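Local coordinates for aldose-aldose oxidoreductase (Caulobacter crescentus, PDB 5A04), which probably oxidises one aldose sugar while reducing another, passing hydride through a bound nicotinamide cofactor, at residues 140-145 with 257-262; 155-160 with 195-200; 191-196 with 248-253; 203-208 with 321-326; 228-231 with 235-238. All coordinates share one frame; numbering follows the deposited sequence.

Contact 1: residues 140-145 with 257-262; sequences IEAIKL and GWVEID
Ala142 and Leu145, one helical turn apart on helix 137-147, rest on Val259 and Ile261, alternate residues of strand 257-261, in a purely apolar contact. Ala142 CB meets Ile261 CD1 at 4.2 Å, and Val259 CG1 comes within 4.5 Å of the same methyl carbon CB of Ala142. The other branch of Val259 serves the leucine: CG2 lies 4.1 Å from Leu145 CD1, and the two side chains cross obliquely. Val259 can reach both because CG1 sits between its backbone N and carbonyl carbon (chi1 53°), which leaves CG2 anti to N and turned to the next helical turn. With only a methyl on Ala142, the backbones come close, the CA atoms of Ala142 and Val259 being 6.7 Å apart. The short axes run nearly antiparallel, at 165°, and approach to 9.3 Å. Further out, Tyr250 touches both Ala142 and Ile261, Leu197 closes on Ala142 from helix 182-198, and Met272 of strand 272-275 touches Val259 and Ile261. The other face carries Trp258 and Glu260; Glu260 points away from the helix and makes salt bridges to Arg251 and Arg273, while Asp262, just past the strand, pairs with Arg251 and Arg273 of the second subunit. One strand thus offers its aliphatic residues to a helix and its acid to a charged network beside the dimer interface, as expected of an open alpha/beta sheet with helices on one face, here in the C-terminal domain of the oxidoreductase family.

Contact 2: residues 155-160 with 195-200; sequences RTVVTD and RYLTGE
Helix 182-198 forms the connecting helix of a beta-alpha-beta crossover between the parallel strands 156-162 and 204-210, and here its last turn lies against the first of them. Val157 is the one strand residue that makes the contact, and it uses both methyls. CG1 stands anti to the backbone N (chi1 178°) and meets Leu197 CD1 at 4.1 Å; CG2, on the backbone N side, meets Thr198 CG2, also at 4.1 Å. The fork of the valine is therefore shared between two consecutive helix residues, with the CA atoms of Val157 and Leu197 7.9 Å apart. Thr198 turns its methyl to the strand and keeps its hydroxyl for the helix end. OG1 bonds to Ala194 O and also accepts the backbone N of Glu200 at 3.0 Å (149° at the hydrogen), an ST turn that ties the chain down where Gly199 leaves the helix with positive phi. With an alanine here the methyl against Val157 and the hydroxyl both go, which would probably leave Glu200 N without this acceptor and the chain after the helix freer to move. Behind Leu197 stands Tyr250, while Arg147 reaches the carbonyls of Tyr196 and Leu197. The helix of the beta-alpha-beta crossover thus packs back on the strand that precedes it, its C-terminus closed by an ST turn.

Contact 3: residues 191-196 with 248-253; sequences LNAARY and NRYRVS
Tyr196 and Tyr250 cross at about a right angle, each bringing its hydroxyl close to the other's ring. Tyr250 OH lies at the edge of the Tyr196 ring, near its plane, 3.9 Å from Tyr196 CE1. In return, Tyr196 OH comes to 3.8 Å from Tyr250 CE2, approaching that ring obliquely. The two hydroxyls are not bonded to each other; both bond to Asn139 OD1, so one amide oxygen satisfies two buried phenols and fixes where both rings end. Ala193 fills the angle between them: its CB packs on Tyr250 CD2 at 3.9 Å, while its CA lies 3.4 Å above the plane of the Tyr196 ring, over the centre. That ring is folded back along its own helix because CG takes the position between backbone N and carbonyl carbon (chi1 60°), and its end swings nearer to the strand. Tyr250 has the same first torsion, 61°, and points at the helix. Strand 247-254 runs between strands 156-162 and 257-261, and Thr159 of the former borders Tyr250 within the sheet. Helix 182-198 lies over it, with Leu191, Asn192 and Arg195 directed to helix 314-333 on its other flank.

Contact 4: residues 203-208 with 321-326; sequences VAVNAV and LRVIEA
This is plain helix-on-sheet packing near the end of the mixed sheet: helix 314-333 lies against strand 204-210 through one valine. Val205 points into the helix and touches two residues a turn apart. Its CG2, anti to the carbonyl carbon, meets Val323 CG1 at 4.2 Å and Ala326 CB at 4.3 Å, so a single methyl spans the turn. CG1, anti to the backbone N (chi1 178°), instead reaches the helix backbone, 4.2 Å from Ala326 O, in van der Waals contact alone. The small side chain of Ala326 lets the chains draw together, with the CA atoms of Val205 and Ala326 6.7 Å apart. Alternation along the strand sends Asn206 to the other face, where it bonds Thr336 OG1 and gives a weak bond to Ala207 O of the second subunit. The strand starts with a classic beta bulge, Val203 and Ala204 both facing Leu230. Ala207 continues the apolar row onto Ile327, Ala330 and Ala331 of the same helix. Strand 204-210 is flanked by strands 224-230 and 337-338, and helix 314-333 leads into the latter; Val323 and Ile324 also meet Leu191 of helix 182-198.

Contact 5: residues 228-231 with 235-238; sequences QLLF and ATAN
Phe231 and Ala235 close the tight end of this hairpin, Phe231 N giving a 2.9 Å bond to Ala235 O. The phenylalanine ring turns its edge to the opposite strand: CD1 lies 4.1 Å from Ala235 CB, and CE1 is 4.2 Å from Ala237 CB. Next comes the hydrogen-bonded pair Leu229 and Ala237, whose N and O atoms are joined both ways, and whose side chains meet CB to CB on the face that Leu191 and Ala194 of helix 182-198 cover. The face bearing Gln228, Leu230, Thr236 and Asn238 is looser within the hairpin, with few carbon contacts between its side chains, and looks to the second subunit. Leu230 CD1 leans on Thr236 CG2 at 4.0 Å and lies 3.7 Å from Ala235 O, with Val208 of the second subunit beside it, while Thr236 OG1 bonds Arg155 O. At the far end, the side chains of Gln228 and Asn238 lie side by side, pointing the same way. Gln228 NE2 reaches a lone pair of Asn238 OD1 at 3.1 Å and 164°, within its own amide plane, although the two amides are turned 31° apart. Asn206 ND2 bonds to Gln228 OE1, and NE2 also bonds to Asn226 O of the second subunit, so the buried amide is held at both ends. A leucine in its place is likely to leave Asn238 OD1, Asn206 ND2 and the neighbouring subunit's carbonyl without their partner. The chemistry thus divides: carbon alone toward the helices; on the other face, amides bonded within the sheet and across the dimer, beside an apolar patch of Leu230 and Thr236.

All five contacts join one mixed sheet, the first four to the helices on one of its faces and contact 5 strand to strand. Contacts 2 and 3 share helix 182-198, their centres about 4 Å apart; the centre of contact 1 is about 9 Å from that of contact 3, and the centres of contacts 5 and 2 are about 7 Å apart. Contact 4 is at the far end, its centre about 24 Å from that of contact 1, yet it touches contact 3 where helix 182-198 meets helix 314-333. None reaches the ligands: the side chain of Tyr196 stays about 11 Å from both glucose and NADPH, that of Ile261 about 12 Å from glucose. Asn248, however, bonds the backbone N of Thr265, a glucose-pocket residue.

Contact 1: residues 140-145 with 257-262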
# COMPACT_ATOMS: atom_id res chain seq x y z
N ILE A 140 13.62 13.93 5.69
CA ILE A 140 14.70 14.58 4.95
C ILE A 140 15.69 13.54 4.43
O ILE A 140 16.11 13.60 3.27
CB ILE A 140 15.40 15.62 5.84
CG1 ILE A 140 14.45 16.80 6.07
CG2 ILE A 140 16.68 16.10 5.19
CD1 ILE A 140 14.96 17.78 7.10
N GLU A 141 16.03 12.56 5.26
CA GLU A 141 16.93 11.47 4.86
C GLU A 141 16.37 10.65 3.69
O GLU A 141 17.10 10.33 2.75
CB GLU A 141 17.21 10.56 6.06
CG GLU A 141 18.29 9.51 5.80
CD GLU A 141 19.72 10.02 6.03
OE1 GLU A 141 19.90 11.13 6.57
OE2 GLU A 141 20.67 9.29 5.67
N ALA A 142 15.08 10.32 3.74
CA ALA A 142 14.43 9.57 2.65
C ALA A 142 14.47 10.35 1.34
O ALA A 142 14.83 9.82 0.29
CB ALA A 142 12.98 9.24 3.01
N ILE A 143 14.08 11.62 1.40
CA ILE A 143 14.11 12.47 0.22
C ILE A 143 15.52 12.50 -0.37
O ILE A 143 15.69 12.34 -1.58
CB ILE A 143 13.64 13.91 0.54
CG1 ILE A 143 12.15 13.92 0.92
CG2 ILE A 143 13.88 14.83 -0.65
CD1 ILE A 143 11.69 15.25 1.54
N LYS A 144 16.53 12.67 0.49
CA LYS A 144 17.91 12.75 0.01
C LYS A 144 18.38 11.44 -0.64
O LYS A 144 19.06 11.47 -1.67
CB LYS A 144 18.87 13.11 1.15
CG LYS A 144 20.29 13.43 0.65
CD LYS A 144 20.37 14.84 0.06
CE LYS A 144 21.58 15.04 -0.85
NZ LYS A 144 22.86 14.55 -0.25
N LEU A 145 18.01 10.31 -0.05
CA LEU A 145 18.34 9.01 -0.63
C LEU A 145 17.78 8.90 -2.04
O LEU A 145 18.48 8.45 -2.96
CB LEU A 145 17.79 7.88 0.24
CG LEU A 145 18.64 7.53 1.47
CD1 LEU A 145 17.90 6.60 2.41
CD2 LEU A 145 19.96 6.89 1.02
N GLY A 257 16.70 -0.70 -4.69
CA GLY A 257 16.32 -0.92 -3.31
C GLY A 257 15.19 -0.02 -2.83
O GLY A 257 14.50 0.60 -3.64
N TRP A 258 15.01 0.05 -1.52
CA TRP A 258 13.87 0.80 -1.00
C TRP A 258 14.16 1.37 0.38
O TRP A 258 15.10 0.94 1.07
CB TRP A 258 12.60 -0.09 -0.98
CG TRP A 258 12.72 -1.44 -0.28
CD1 TRP A 258 12.84 -2.66 -0.88
CD2 TRP A 258 12.66 -1.70 1.13
NE1 TRP A 258 12.90 -3.66 0.07
CE2 TRP A 258 12.78 -3.09 1.31
CE3 TRP A 258 12.53 -0.88 2.26
CZ2 TRP A 258 12.79 -3.69 2.58
CZ3 TRP A 258 12.53 -1.47 3.52
CH2 TRP A 258 12.66 -2.86 3.66
N VAL A 259 13.38 2.37 0.77
CA VAL A 259 13.48 2.91 2.12
C VAL A 259 12.07 3.18 2.64
O VAL A 259 11.18 3.59 1.90
CB VAL A 259 14.35 4.21 2.17
CG1 VAL A 259 13.89 5.24 1.19
CG2 VAL A 259 14.39 4.79 3.58
N GLU A 260 11.86 2.89 3.92
CA GLU A 260 10.55 3.12 4.51
C GLU A 260 10.69 3.78 5.87
O GLU A 260 11.73 3.66 6.53
CB GLU A 260 9.78 1.81 4.64
CG GLU A 260 10.35 0.85 5.70
CD GLU A 260 9.61 -0.48 5.74
OE1 GLU A 260 8.71 -0.71 4.90
OE2 GLU A 260 9.95 -1.30 6.62
N ILE A 261 9.63 4.47 6.28
CA ILE A 261 9.54 5.05 7.62
C ILE A 261 8.19 4.66 8.19
O ILE A 261 7.16 4.79 7.52
CB ILE A 261 9.67 6.60 7.62
CG1 ILE A 261 10.70 7.06 6.60
CG2 ILE A 261 10.03 7.12 9.03
CD1 ILE A 261 10.84 8.59 6.52
N ASP A 262 8.20 4.17 9.43
CA ASP A 262 6.97 3.75 10.10
C ASP A 262 7.19 3.80 11.62
O ASP A 262 7.91 2.96 12.15
CB ASP A 262 6.57 2.34 9.64
CG ASP A 262 5.24 1.88 10.20
OD1 ASP A 262 4.56 2.65 10.93
OD2 ASP A 262 4.86 0.73 9.90

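Contact 2: residues 155-160 with 195-200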
# COMPACT_ATOMS: atom_id res chain seq x y z
N ARG A 155 10.02 3.80 -8.59
CA ARG A 155 9.01 3.01 -9.28
C ARG A 155 7.70 2.98 -8.48
O ARG A 155 6.62 3.14 -9.05
CB ARG A 155 9.50 1.58 -9.54
CG ARG A 155 10.80 1.50 -10.35
CD ARG A 155 10.60 1.96 -11.80
NE ARG A 155 9.67 1.08 -12.52
CZ ARG A 155 8.68 1.51 -13.29
NH1 ARG A 155 8.48 2.81 -13.43
NH2 ARG A 155 7.88 0.64 -13.90
N THR A 156 7.79 2.77 -7.17
CA THR A 156 6.58 2.73 -6.34
C THR A 156 6.72 3.54 -5.05
O THR A 156 7.79 3.59 -4.44
CB THR A 156 6.17 1.28 -5.96
OG1 THR A 156 7.19 0.68 -5.15
CG2 THR A 156 5.93 0.42 -7.19
N VAL A 157 5.62 4.17 -4.66
CA VAL A 157 5.47 4.74 -3.33
C VAL A 157 4.22 4.12 -2.75
O VAL A 157 3.14 4.24 -3.34
CB VAL A 157 5.32 6.27 -3.34
CG1 VAL A 157 5.12 6.77 -1.91
CG2 VAL A 157 6.54 6.93 -3.96
N VAL A 158 4.35 3.45 -1.61
CA VAL A 158 3.18 2.89 -0.95
C VAL A 158 3.07 3.55 0.41
O VAL A 158 3.95 3.39 1.26
CB VAL A 158 3.27 1.34 -0.81
CG1 VAL A 158 2.11 0.80 0.02
CG2 VAL A 158 3.28 0.68 -2.20
N THR A 159 2.00 4.32 0.61
CA THR A 159 1.91 5.14 1.82
C THR A 159 0.49 5.13 2.37
O THR A 159 -0.50 5.28 1.63
CB THR A 159 2.41 6.59 1.55
OG1 THR A 159 2.25 7.40 2.72
CG2 THR A 159 1.65 7.26 0.37
N ASP A 160 0.40 4.91 3.68
CA ASP A 160 -0.87 4.76 4.38
C ASP A 160 -0.94 5.76 5.53
O ASP A 160 -0.02 5.80 6.35
CB ASP A 160 -1.03 3.35 4.96
CG ASP A 160 -0.83 2.26 3.94
OD1 ASP A 160 -1.13 2.48 2.74
OD2 ASP A 160 -0.39 1.15 4.34
N ARG A 195 4.26 13.14 -3.45
CA ARG A 195 4.80 14.26 -4.21
C ARG A 195 6.24 14.60 -3.82
O ARG A 195 7.07 14.79 -4.71
CB ARG A 195 3.90 15.50 -4.04
CG ARG A 195 2.54 15.36 -4.80
CD ARG A 195 1.59 16.56 -4.55
NE ARG A 195 2.28 17.79 -4.92
CZ ARG A 195 2.72 18.69 -4.05
NH1 ARG A 195 2.45 18.57 -2.76
NH2 ARG A 195 3.42 19.74 -4.49
N TYR A 196 6.56 14.68 -2.52
CA TYR A 196 7.93 15.08 -2.20
C TYR A 196 8.93 13.94 -2.31
O TYR A 196 10.12 14.19 -2.50
CB TYR A 196 8.05 15.78 -0.82
CG TYR A 196 7.66 15.07 0.47
CD1 TYR A 196 8.39 13.99 0.97
CD2 TYR A 196 6.63 15.58 1.26
CE1 TYR A 196 8.04 13.38 2.19
CE2 TYR A 196 6.27 14.98 2.47
CZ TYR A 196 6.99 13.90 2.93
OH TYR A 196 6.62 13.33 4.14
N LEU A 197 8.48 12.70 -2.27
CA LEU A 197 9.40 11.58 -2.47
C LEU A 197 9.74 11.44 -3.96
O LEU A 197 10.90 11.21 -4.33
CB LEU A 197 8.81 10.28 -1.91
CG LEU A 197 8.68 10.27 -0.39
CD1 LEU A 197 7.83 9.09 0.04
CD2 LEU A 197 10.06 10.22 0.31
N THR A 198 8.74 11.58 -4.84
CA THR A 198 9.02 11.50 -6.27
C THR A 198 9.64 12.80 -6.77
O THR A 198 10.39 12.81 -7.75
CB THR A 198 7.74 11.24 -7.12
OG1 THR A 198 6.80 12.28 -6.87
CG2 THR A 198 7.12 9.90 -6.76
N GLY A 199 9.29 13.90 -6.10
CA GLY A 199 9.63 15.23 -6.59
C GLY A 199 8.85 15.57 -7.85
O GLY A 199 9.24 16.43 -8.63
N GLU A 200 7.72 14.88 -8.04
CA GLU A 200 6.90 15.07 -9.23
C GLU A 200 5.46 15.43 -8.91
O GLU A 200 5.04 15.34 -7.77
CB GLU A 200 6.91 13.80 -10.07
CG GLU A 200 8.29 13.37 -10.57
CD GLU A 200 8.18 12.15 -11.46
OE1 GLU A 200 7.74 12.30 -12.63
OE2 GLU A 200 8.51 11.04 -11.00

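Contact 3: residues 191-196 with 248-253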
# COMPACT_ATOMS: atom_id res chain seq x y z
N LEU A 191 -0.61 11.88 0.16
CA LEU A 191 -0.47 12.63 -1.08
C LEU A 191 0.78 13.50 -1.08
O LEU A 191 1.57 13.50 -2.04
CB LEU A 191 -1.72 13.49 -1.29
CG LEU A 191 -1.63 14.60 -2.33
CD1 LEU A 191 -1.35 13.98 -3.71
CD2 LEU A 191 -2.94 15.39 -2.31
N ASN A 192 0.97 14.25 0.00
CA ASN A 192 2.08 15.19 0.09
C ASN A 192 3.40 14.41 0.03
O ASN A 192 4.34 14.81 -0.65
CB ASN A 192 1.97 16.04 1.37
CG ASN A 192 2.85 17.29 1.34
OD1 ASN A 192 3.91 17.33 1.97
ND2 ASN A 192 2.41 18.31 0.62
N ALA A 193 3.46 13.27 0.72
CA ALA A 193 4.67 12.43 0.68
C ALA A 193 4.92 11.84 -0.71
O ALA A 193 6.07 11.81 -1.17
CB ALA A 193 4.58 11.29 1.70
N ALA A 194 3.88 11.38 -1.39
CA ALA A 194 4.09 10.83 -2.73
C ALA A 194 4.72 11.90 -3.62
O ALA A 194 5.62 11.61 -4.41
CB ALA A 194 2.77 10.34 -3.33
N ARG A 195 4.26 13.14 -3.45
CA ARG A 195 4.80 14.26 -4.21
C ARG A 195 6.24 14.60 -3.82
O ARG A 195 7.07 14.79 -4.71
CB ARG A 195 3.90 15.50 -4.04
CG ARG A 195 2.54 15.36 -4.80
CD ARG A 195 1.59 16.56 -4.55
NE ARG A 195 2.28 17.79 -4.92
CZ ARG A 195 2.72 18.69 -4.05
NH1 ARG A 195 2.45 18.57 -2.76
NH2 ARG A 195 3.42 19.74 -4.49
N TYR A 196 6.56 14.68 -2.52
CA TYR A 196 7.93 15.08 -2.20
C TYR A 196 8.93 13.94 -2.31
O TYR A 196 10.12 14.19 -2.50
CB TYR A 196 8.05 15.78 -0.82
CG TYR A 196 7.66 15.07 0.47
CD1 TYR A 196 8.39 13.99 0.97
CD2 TYR A 196 6.63 15.58 1.26
CE1 TYR A 196 8.04 13.38 2.19
CE2 TYR A 196 6.27 14.98 2.47
CZ TYR A 196 6.99 13.90 2.93
OH TYR A 196 6.62 13.33 4.14
N ASN A 248 0.47 4.96 9.59
CA ASN A 248 1.27 6.15 9.34
C ASN A 248 2.61 5.71 8.83
O ASN A 248 3.51 5.42 9.61
CB ASN A 248 1.43 6.99 10.61
CG ASN A 248 2.05 8.36 10.32
OD1 ASN A 248 3.09 8.46 9.68
ND2 ASN A 248 1.38 9.42 10.75
N ARG A 249 2.75 5.65 7.51
CA ARG A 249 3.96 5.05 6.97
C ARG A 249 4.12 5.32 5.50
O ARG A 249 3.16 5.64 4.80
CB ARG A 249 3.91 3.53 7.20
CG ARG A 249 2.76 2.83 6.45
CD ARG A 249 2.70 1.34 6.80
NE ARG A 249 1.84 0.61 5.87
CZ ARG A 249 2.06 -0.64 5.47
NH1 ARG A 249 3.11 -1.31 5.93
NH2 ARG A 249 1.23 -1.21 4.61
N TYR A 250 5.35 5.20 5.03
CA TYR A 250 5.55 5.05 3.60
C TYR A 250 6.78 4.22 3.29
O TYR A 250 7.71 4.15 4.09
CB TYR A 250 5.62 6.41 2.89
CG TYR A 250 6.71 7.40 3.25
CD1 TYR A 250 8.05 7.18 2.93
CD2 TYR A 250 6.38 8.62 3.84
CE1 TYR A 250 9.03 8.13 3.22
CE2 TYR A 250 7.34 9.57 4.13
CZ TYR A 250 8.66 9.32 3.81
OH TYR A 250 9.60 10.30 4.09
N ARG A 251 6.74 3.57 2.12
CA ARG A 251 7.91 2.93 1.54
C ARG A 251 8.06 3.42 0.11
O ARG A 251 7.09 3.40 -0.65
CB ARG A 251 7.82 1.40 1.56
CG ARG A 251 9.07 0.77 0.94
CD ARG A 251 8.97 -0.73 0.79
NE ARG A 251 8.89 -1.41 2.07
CZ ARG A 251 8.93 -2.73 2.21
NH1 ARG A 251 9.03 -3.52 1.15
NH2 ARG A 251 8.85 -3.27 3.42
N VAL A 252 9.25 3.89 -0.25
CA VAL A 252 9.54 4.26 -1.62
C VAL A 252 10.56 3.25 -2.16
O VAL A 252 11.54 2.93 -1.48
CB VAL A 252 10.03 5.74 -1.74
CG1 VAL A 252 11.15 6.05 -0.74
CG2 VAL A 252 10.46 6.08 -3.19
N SER A 253 10.30 2.72 -3.35
CA SER A 253 11.12 1.65 -3.92
C SER A 253 11.52 1.93 -5.37
O SER A 253 10.74 2.48 -6.15
CB SER A 253 10.39 0.30 -3.88
OG SER A 253 9.79 0.03 -2.63

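Contact 4: residues 203-208 with 321-326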
# COMPACT_ATOMS: atom_id res chain seq x y z
N VAL A 203 -0.05 12.82 -13.00
CA VAL A 203 -0.76 13.11 -14.24
C VAL A 203 -2.02 12.27 -14.37
O VAL A 203 -2.81 12.47 -15.29
CB VAL A 203 0.13 12.87 -15.48
CG1 VAL A 203 1.20 13.96 -15.56
CG2 VAL A 203 0.74 11.48 -15.45
N ALA A 204 -2.21 11.32 -13.45
CA ALA A 204 -3.43 10.52 -13.48
C ALA A 204 -3.74 10.01 -12.09
O ALA A 204 -2.82 9.75 -11.31
CB ALA A 204 -3.29 9.36 -14.47
N VAL A 205 -5.03 9.89 -11.80
CA VAL A 205 -5.50 9.57 -10.46
C VAL A 205 -6.66 8.57 -10.52
O VAL A 205 -7.61 8.79 -11.28
CB VAL A 205 -6.00 10.84 -9.74
CG1 VAL A 205 -6.55 10.49 -8.36
CG2 VAL A 205 -4.88 11.88 -9.64
N ASN A 206 -6.57 7.50 -9.74
CA ASN A 206 -7.70 6.60 -9.44
C ASN A 206 -8.06 6.72 -7.98
O ASN A 206 -7.19 7.04 -7.17
CB ASN A 206 -7.37 5.12 -9.70
CG ASN A 206 -7.48 4.71 -11.14
OD1 ASN A 206 -8.21 5.33 -11.93
ND2 ASN A 206 -6.78 3.64 -11.50
N ALA A 207 -9.29 6.41 -7.63
CA ALA A 207 -9.66 6.35 -6.22
C ALA A 207 -10.87 5.46 -5.99
O ALA A 207 -11.74 5.31 -6.85
CB ALA A 207 -9.94 7.76 -5.68
N VAL A 208 -10.91 4.87 -4.79
CA VAL A 208 -12.06 4.11 -4.31
C VAL A 208 -12.43 4.65 -2.92
O VAL A 208 -11.55 4.82 -2.07
CB VAL A 208 -11.76 2.59 -4.23
CG1 VAL A 208 -11.56 2.02 -5.62
CG2 VAL A 208 -10.55 2.32 -3.41
N LEU A 321 -4.35 20.51 -3.10
CA LEU A 321 -5.80 20.64 -3.26
C LEU A 321 -6.22 20.27 -4.67
O LEU A 321 -7.31 19.73 -4.86
CB LEU A 321 -6.30 22.05 -2.92
CG LEU A 321 -6.98 22.17 -1.55
CD1 LEU A 321 -8.20 21.25 -1.44
CD2 LEU A 321 -5.96 21.88 -0.44
N ARG A 322 -5.37 20.58 -5.65
CA ARG A 322 -5.66 20.20 -7.04
C ARG A 322 -5.81 18.68 -7.17
O ARG A 322 -6.74 18.19 -7.83
CB ARG A 322 -4.54 20.67 -7.98
CG ARG A 322 -4.52 22.16 -8.29
CD ARG A 322 -3.34 22.50 -9.21
NE ARG A 322 -3.36 23.90 -9.65
CZ ARG A 322 -2.27 24.61 -9.92
NH1 ARG A 322 -1.06 24.07 -9.80
NH2 ARG A 322 -2.39 25.88 -10.30
N VAL A 323 -4.91 17.94 -6.55
CA VAL A 323 -4.97 16.48 -6.62
C VAL A 323 -6.12 15.96 -5.77
O VAL A 323 -6.80 15.02 -6.17
CB VAL A 323 -3.65 15.83 -6.16
CG1 VAL A 323 -3.72 14.33 -6.39
CG2 VAL A 323 -2.48 16.43 -6.95
N ILE A 324 -6.36 16.58 -4.62
CA ILE A 324 -7.47 16.18 -3.76
C ILE A 324 -8.81 16.29 -4.50
O ILE A 324 -9.63 15.37 -4.44
CB ILE A 324 -7.49 17.02 -2.46
CG1 ILE A 324 -6.38 16.50 -1.52
CG2 ILE A 324 -8.84 16.93 -1.77
CD1 ILE A 324 -6.06 17.43 -0.35
N GLU A 325 -9.01 17.39 -5.22
CA GLU A 325 -10.22 17.52 -6.04
C GLU A 325 -10.31 16.38 -7.05
O GLU A 325 -11.39 15.80 -7.25
CB GLU A 325 -10.25 18.88 -6.75
CG GLU A 325 -10.57 20.02 -5.79
CD GLU A 325 -11.06 21.29 -6.46
OE1 GLU A 325 -11.15 21.33 -7.72
OE2 GLU A 325 -11.36 22.26 -5.71
N ALA A 326 -9.18 16.01 -7.66
CA ALA A 326 -9.18 14.92 -8.65
C ALA A 326 -9.45 13.56 -8.01
O ALA A 326 -10.10 12.71 -8.62
CB ALA A 326 -7.87 14.90 -9.42

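Contact 5: residues 228-231 with 235-238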
# COMPACT_ATOMS: atom_id res chain seq x y z
N GLN A 228 -4.70 6.05 -6.24
CA GLN A 228 -3.50 5.70 -7.00
C GLN A 228 -3.06 6.93 -7.77
O GLN A 228 -3.91 7.65 -8.29
CB GLN A 228 -3.78 4.57 -7.99
CG GLN A 228 -4.37 3.33 -7.37
CD GLN A 228 -4.45 2.21 -8.37
OE1 GLN A 228 -5.25 2.27 -9.32
NE2 GLN A 228 -3.61 1.18 -8.20
N LEU A 229 -1.76 7.15 -7.84
CA LEU A 229 -1.19 8.24 -8.63
C LEU A 229 -0.20 7.70 -9.64
O LEU A 229 0.59 6.81 -9.33
CB LEU A 229 -0.48 9.26 -7.73
CG LEU A 229 -1.27 9.83 -6.55
CD1 LEU A 229 -0.36 10.67 -5.65
CD2 LEU A 229 -2.44 10.66 -7.03
N LEU A 230 -0.24 8.26 -10.85
CA LEU A 230 0.81 8.00 -11.84
C LEU A 230 1.54 9.31 -12.11
O LEU A 230 0.91 10.36 -12.20
CB LEU A 230 0.20 7.45 -13.13
CG LEU A 230 1.15 7.18 -14.30
CD1 LEU A 230 2.12 6.04 -14.00
CD2 LEU A 230 0.33 6.86 -15.56
N PHE A 231 2.87 9.24 -12.22
CA PHE A 231 3.70 10.43 -12.44
C PHE A 231 4.36 10.38 -13.83
O PHE A 231 4.48 9.31 -14.41
CB PHE A 231 4.77 10.53 -11.34
CG PHE A 231 4.20 10.72 -9.95
CD1 PHE A 231 3.87 9.64 -9.16
CD2 PHE A 231 4.02 12.00 -9.45
CE1 PHE A 231 3.35 9.83 -7.87
CE2 PHE A 231 3.50 12.20 -8.17
CZ PHE A 231 3.17 11.11 -7.38
N ALA A 235 6.81 6.69 -12.34
CA ALA A 235 6.61 6.36 -10.93
C ALA A 235 5.12 6.23 -10.60
O ALA A 235 4.28 6.93 -11.16
CB ALA A 235 7.26 7.43 -10.03
N THR A 236 4.81 5.33 -9.67
CA THR A 236 3.43 5.09 -9.25
C THR A 236 3.30 5.24 -7.73
O THR A 236 4.28 5.06 -7.00
CB THR A 236 2.95 3.67 -9.64
OG1 THR A 236 3.74 2.70 -8.94
CG2 THR A 236 3.12 3.45 -11.14
N ALA A 237 2.11 5.56 -7.25
CA ALA A 237 1.86 5.53 -5.81
C ALA A 237 0.51 4.90 -5.51
O ALA A 237 -0.48 5.14 -6.21
CB ALA A 237 1.95 6.94 -5.20
N ASN A 238 0.50 4.06 -4.47
CA ASN A 238 -0.71 3.51 -3.88
C ASN A 238 -0.86 4.13 -2.50
O ASN A 238 0.04 3.95 -1.67
CB ASN A 238 -0.63 1.99 -3.68
CG ASN A 238 -1.20 1.19 -4.83
OD1 ASN A 238 -1.66 1.73 -5.84
ND2 ASN A 238 -1.15 -0.13 -4.68